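Local coordinates for solute-binding protein (Thermoactinomyces vulgaris, PDB 2ZYK) that probably binds maltose-type sugars or cyclodextrins outside the cell membrane and passes them to a carbohydrate transporter, as solute-binding proteins of its family do, at residues Tyr135-Met140 with Gly259-Val264; Ala186-Glu191 with Ile201-Pro206. One frame throughout, in Å; residues are numbered along the deposited sequence.

Interaction 1 (Tyr135-Met140 with Gly259-Val264)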
loop_
_atom_site.group_PDB
_atom_site.type_symbol
_atom_site.label_atom_id
_atom_site.label_comp_id
_atom_site.label_asym_id
_atom_site.label_seq_id
_atom_site.Cartn_x
_atom_site.Cartn_y
_atom_site.Cartn_z
ATOM N N TYR A 135 9.696 -1.415 -15.264
ATOM C CA TYR A 135 9.732 -1.638 -16.708
ATOM C C TYR A 135 10.422 -2.927 -17.126
ATOM O O TYR A 135 11.387 -3.367 -16.507
ATOM C CB TYR A 135 10.337 -0.429 -17.450
ATOM C CG TYR A 135 11.761 -0.087 -17.055
ATOM C CD1 TYR A 135 12.835 -0.521 -17.827
ATOM C CD2 TYR A 135 12.031 0.663 -15.907
ATOM C CE1 TYR A 135 14.150 -0.230 -17.472
ATOM C CE2 TYR A 135 13.340 0.954 -15.532
ATOM C CZ TYR A 135 14.398 0.505 -16.329
ATOM O OH TYR A 135 15.701 0.791 -15.989
ATOM N N ASN A 136 9.894 -3.514 -18.198
ATOM C CA ASN A 136 10.483 -4.655 -18.888
ATOM C C ASN A 136 11.695 -4.219 -19.729
ATOM O O ASN A 136 11.533 -3.601 -20.779
ATOM C CB ASN A 136 9.414 -5.284 -19.784
ATOM C CG ASN A 136 9.831 -6.622 -20.339
ATOM O OD1 ASN A 136 10.994 -6.827 -20.680
ATOM N ND2 ASN A 136 8.877 -7.549 -20.437
ATOM N N LYS A 137 12.902 -4.546 -19.267
ATOM C CA LYS A 137 14.140 -4.026 -19.873
ATOM C C LYS A 137 14.323 -4.308 -21.372
ATOM O O LYS A 137 15.036 -3.570 -22.060
ATOM C CB LYS A 137 15.379 -4.478 -19.090
ATOM C CG LYS A 137 15.781 -3.551 -17.942
ATOM C CD LYS A 137 16.688 -4.294 -16.961
ATOM C CE LYS A 137 17.670 -3.369 -16.251
ATOM N NZ LYS A 137 18.813 -4.124 -15.619
ATOM N N LYS A 138 13.691 -5.357 -21.890
ATOM C CA LYS A 138 13.802 -5.598 -23.326
ATOM C C LYS A 138 12.788 -4.842 -24.166
ATOM O O LYS A 138 12.859 -4.872 -25.392
ATOM C CB LYS A 138 13.866 -7.086 -23.693
ATOM C CG LYS A 138 12.961 -8.008 -22.928
ATOM C CD LYS A 138 13.465 -9.439 -23.051
ATOM C CE LYS A 138 14.807 -9.641 -22.360
ATOM N NZ LYS A 138 15.135 -11.091 -22.234
ATOM N N LEU A 139 11.856 -4.158 -23.504
ATOM C CA LEU A 139 10.918 -3.280 -24.198
ATOM C C LEU A 139 11.228 -1.810 -23.951
ATOM O O LEU A 139 10.837 -0.954 -24.741
ATOM C CB LEU A 139 9.470 -3.582 -23.808
ATOM C CG LEU A 139 8.951 -5.012 -23.973
ATOM C CD1 LEU A 139 7.566 -5.142 -23.335
ATOM C CD2 LEU A 139 8.920 -5.439 -25.441
ATOM N N MET A 140 11.920 -1.518 -22.856
ATOM C CA MET A 140 12.262 -0.140 -22.523
ATOM C C MET A 140 13.737 0.036 -22.165
ATOM O O MET A 140 14.213 -0.483 -21.146
ATOM C CB MET A 140 11.368 0.387 -21.394
ATOM C CG MET A 140 11.456 1.886 -21.217
ATOM S SD MET A 140 10.035 2.566 -20.369
ATOM C CE MET A 140 10.634 2.669 -18.703
ATOM N N GLY A 259 9.953 -14.245 -15.395
ATOM C CA GLY A 259 11.161 -14.059 -16.188
ATOM C C GLY A 259 11.370 -12.699 -16.836
ATOM O O GLY A 259 12.164 -12.577 -17.777
ATOM N N ILE A 260 10.682 -11.677 -16.335
ATOM C CA ILE A 260 10.869 -10.309 -16.832
ATOM C C ILE A 260 12.160 -9.691 -16.299
ATOM O O ILE A 260 12.446 -9.752 -15.106
ATOM C CB ILE A 260 9.650 -9.393 -16.504
ATOM C CG1 ILE A 260 8.430 -9.799 -17.326
ATOM C CG2 ILE A 260 9.939 -7.949 -16.851
ATOM C CD1 ILE A 260 7.690 -10.982 -16.795
ATOM N N ASN A 261 12.942 -9.098 -17.195
ATOM C CA ASN A 261 14.119 -8.341 -16.798
ATOM C C ASN A 261 13.648 -6.989 -16.279
ATOM O O ASN A 261 13.572 -6.011 -17.031
ATOM C CB ASN A 261 15.094 -8.189 -17.977
ATOM C CG ASN A 261 16.542 -7.932 -17.532
ATOM O OD1 ASN A 261 16.809 -7.593 -16.375
ATOM N ND2 ASN A 261 17.481 -8.095 -18.456
ATOM N N VAL A 262 13.313 -6.938 -14.992
ATOM C CA VAL A 262 12.712 -5.730 -14.407
ATOM C C VAL A 262 13.738 -4.660 -14.099
ATOM O O VAL A 262 14.802 -4.946 -13.553
ATOM C CB VAL A 262 11.864 -6.020 -13.126
ATOM C CG1 VAL A 262 10.809 -7.073 -13.413
ATOM C CG2 VAL A 262 12.741 -6.457 -11.960
ATOM N N GLY A 263 13.409 -3.433 -14.471
ATOM C CA GLY A 263 14.137 -2.268 -14.020
ATOM C C GLY A 263 13.159 -1.469 -13.181
ATOM O O GLY A 263 11.949 -1.505 -13.439
ATOM N N VAL A 264 13.660 -0.767 -12.166
ATOM C CA VAL A 264 12.796 0.052 -11.326
ATOM C C VAL A 264 13.323 1.468 -11.272
ATOM O O VAL A 264 14.426 1.708 -10.753
ATOM C CB VAL A 264 12.684 -0.486 -9.876
ATOM C CG1 VAL A 264 11.793 0.426 -9.052
ATOM C CG2 VAL A 264 12.158 -1.932 -9.850
HETATM O O HOH W 1 11.938 -9.084 -19.736
#

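Interaction 2 (Ala186-Glu191 with Ile201-Pro206)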
loop_
_atom_site.group_PDB
_atom_site.type_symbol
_atom_site.label_atom_id
_atom_site.label_comp_id
_atom_site.label_asym_id
_atom_site.label_seq_id
_atom_site.Cartn_x
_atom_site.Cartn_y
_atom_site.Cartn_z
ATOM N N ALA A 186 -3.865 19.084 -4.979
ATOM C CA ALA A 186 -5.041 18.539 -4.297
ATOM C C ALA A 186 -4.646 17.633 -3.134
ATOM O O ALA A 186 -3.677 16.887 -3.230
ATOM C CB ALA A 186 -5.948 17.801 -5.276
ATOM N N ALA A 187 -5.394 17.718 -2.038
ATOM C CA ALA A 187 -5.174 16.867 -0.864
ATOM C C ALA A 187 -6.444 16.096 -0.500
ATOM O O ALA A 187 -7.543 16.497 -0.877
ATOM C CB ALA A 187 -4.697 17.708 0.319
ATOM N N VAL A 188 -6.289 14.983 0.214
ATOM C CA VAL A 188 -7.442 14.239 0.719
ATOM C C VAL A 188 -8.137 15.034 1.835
ATOM O O VAL A 188 -9.337 15.311 1.742
ATOM C CB VAL A 188 -7.074 12.822 1.202
ATOM C CG1 VAL A 188 -8.344 11.999 1.452
ATOM C CG2 VAL A 188 -6.187 12.122 0.188
ATOM N N PHE A 189 -7.374 15.406 2.867
ATOM C CA PHE A 189 -7.866 16.276 3.949
ATOM C C PHE A 189 -7.048 17.570 4.093
ATOM O O PHE A 189 -5.937 17.663 3.575
ATOM C CB PHE A 189 -7.910 15.516 5.278
ATOM C CG PHE A 189 -8.762 14.287 5.242
ATOM C CD1 PHE A 189 -8.182 13.027 5.176
ATOM C CD2 PHE A 189 -10.150 14.384 5.264
ATOM C CE1 PHE A 189 -8.974 11.883 5.135
ATOM C CE2 PHE A 189 -10.943 13.240 5.224
ATOM C CZ PHE A 189 -10.356 11.994 5.160
ATOM N N LYS A 190 -7.612 18.549 4.805
ATOM C CA LYS A 190 -6.996 19.870 5.030
ATOM C C LYS A 190 -5.697 19.813 5.847
ATOM O O LYS A 190 -5.518 18.928 6.697
ATOM C CB LYS A 190 -8.012 20.799 5.713
ATOM C CG LYS A 190 -7.560 22.245 6.011
ATOM C CD LYS A 190 -8.426 22.849 7.145
ATOM C CE LYS A 190 -7.978 24.257 7.563
ATOM N NZ LYS A 190 -8.482 25.326 6.649
ATOM N N GLU A 191 -4.811 20.783 5.591
ATOM C CA GLU A 191 -3.508 20.883 6.256
ATOM C C GLU A 191 -3.539 21.832 7.463
ATOM O O GLU A 191 -3.137 22.997 7.360
ATOM C CB GLU A 191 -2.442 21.340 5.242
ATOM C CG GLU A 191 -0.979 21.061 5.643
ATOM C CD GLU A 191 0.024 21.394 4.531
ATOM O OE1 GLU A 191 -0.333 21.271 3.330
ATOM O OE2 GLU A 191 1.178 21.769 4.860
ATOM N N ILE A 201 -12.596 17.928 3.281
ATOM C CA ILE A 201 -12.161 17.051 2.198
ATOM C C ILE A 201 -11.835 17.903 0.963
ATOM O O ILE A 201 -12.625 18.756 0.564
ATOM C CB ILE A 201 -13.232 15.964 1.897
ATOM C CG1 ILE A 201 -13.362 15.015 3.097
ATOM C CG2 ILE A 201 -12.893 15.202 0.619
ATOM C CD1 ILE A 201 -14.629 14.195 3.135
ATOM N N GLY A 202 -10.655 17.691 0.394
ATOM C CA GLY A 202 -10.188 18.487 -0.741
ATOM C C GLY A 202 -10.393 17.827 -2.096
ATOM O O GLY A 202 -9.886 18.315 -3.109
ATOM N N LEU A 203 -11.153 16.731 -2.114
ATOM C CA LEU A 203 -11.299 15.903 -3.304
ATOM C C LEU A 203 -12.332 16.399 -4.340
ATOM O O LEU A 203 -12.634 15.700 -5.320
ATOM C CB LEU A 203 -11.532 14.444 -2.899
ATOM C CG LEU A 203 -10.319 13.504 -2.737
ATOM C CD1 LEU A 203 -8.991 14.226 -2.553
ATOM C CD2 LEU A 203 -10.536 12.493 -1.618
ATOM N N ASN A 204 -12.859 17.607 -4.126
ATOM C CA ASN A 204 -13.713 18.272 -5.118
ATOM C C ASN A 204 -13.353 19.754 -5.299
ATOM O O ASN A 204 -14.137 20.548 -5.828
ATOM C CB ASN A 204 -15.210 18.070 -4.812
ATOM C CG ASN A 204 -15.671 18.820 -3.576
ATOM O OD1 ASN A 204 -14.893 19.077 -2.660
ATOM N ND2 ASN A 204 -16.949 19.161 -3.542
ATOM N N SER A 205 -12.152 20.107 -4.858
ATOM C CA SER A 205 -11.563 21.408 -5.138
ATOM C C SER A 205 -11.274 21.536 -6.636
ATOM O O SER A 205 -11.244 20.521 -7.351
ATOM C CB SER A 205 -10.264 21.567 -4.360
ATOM O OG SER A 205 -9.305 20.658 -4.854
ATOM N N PRO A 206 -11.058 22.781 -7.118
ATOM C CA PRO A 206 -10.659 22.939 -8.520
ATOM C C PRO A 206 -9.393 22.125 -8.851
ATOM O O PRO A 206 -9.323 21.512 -9.924
ATOM C CB PRO A 206 -10.404 24.451 -8.648
ATOM C CG PRO A 206 -11.207 25.075 -7.535
ATOM C CD PRO A 206 -11.159 24.083 -6.418
HETATM O O HOH W 2 -7.653 19.459 -3.103
#

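Interaction 1 (Tyr135-Met140 with Gly259-Val264)
Y135 and G263 form an antiparallel hydrogen-bonded pair, with Y135 N 2.9 Å from G263 O and G263 N 2.9 Å from Y135 O. N136 and V262 follow as a non-hydrogen-bonded pair, and beyond them K137 N reaches N261 O at 2.8 Å, so the ladder runs on just past the strand. The Y135 ring folds back over the neighbouring strand because CG sits between the backbone N and the carbonyl carbon (chi1 60°). One ring face covers G263, whose CA lies 3.8 Å from the ring centroid and 20° off the normal, a CH-pi contact that a beta carbon on G263 would block. A serine in place of Y135 would probably uncover this glycine backbone and open a gap on that face of the sheet, where the Y135 side chain also touches A244 of strand 242-247.

On the other face, the amide of N136 crosses the I260 side chain at about a right angle, its CG 3.7 Å from I260 CG2, and both residues touch F237 of helix 230-238. N136 OD1 also accepts from a water at 2.6 Å, and the same water accepts a hydrogen bond from N261 N at 2.7 Å, bridging N136 to the backbone of N261, centre of an inverse gamma turn. At the exposed side, the extended aliphatic part of K137 runs obliquely across N261, K137 CD lying 3.4 Å from N261 OD1. N136 O receives both L139 N and M140 N, which folds the chain away from the sheet.

Three near-straight main-chain bonds thus hold strand 262-265 at the sheet's edge beside 132-136, with the Y135 ring over G263 on one face and the N136 amide on I260 on the other.

Interaction 2 (Ala186-Glu191 with Ile201-Pro206)
V188 and G202 are joined by the one hydrogen bond between the segments: G202 N donates to V188 O at 3.0 Å, from 51° above the carbonyl plane. The same oxygen receives a CA-H...O contact from I201 CA at 3.3 Å, so two adjacent residues converge on one carbonyl. L203 CD1 lies 3.2 Å from A187 O and also packs on V188 CA, while its other methyl, CD2, sits 3.8 Å from V188 CG1, with the two side chains side by side and pointing the same way. V188 turns CG1 anti to its own nitrogen (chi1 -169°), the setting that brings this methyl to the leucine. F189 and I201 run alongside each other too, F189 CE2 being 3.7 Å from I201 CG1. G202 lies so close to A187 O that a beta carbon there would clash with it.

Farther out, a water accepts from A187 N and donates to G202 O, bridging the two backbones. The first segment carries the short, weakly bonded strand 189-190; the second leaves strand 200-201 and enters helix 206-220 through S205, its N-cap, whose OG bonds A208 N.

V188 meets F174 and Y178 of helix 174-181, L203 touches V359 and I363 of helix 357-371, and I201 rests on V385 and M388 of helix 377-395, so both segments are wedged among three helices just ahead of a fourth.

Interactions 1 and 2 do not touch: their centres are 36 Å apart and their nearest atoms about 23 Å. Along the chain, interaction 2 is nested inside the loop that interaction 1 closes, since 186-206 falls between strands 132-136 and 262-265. One finishes the edge of a four-stranded sheet by main-chain pairing; the other joins two mostly irregular segments among helices. Neither reaches the bound glucose units. The side chain of V188 is about 11 Å from one glucose and that of I260 about 14 Å from one, so neither contact lies in the sugar's immediate shell.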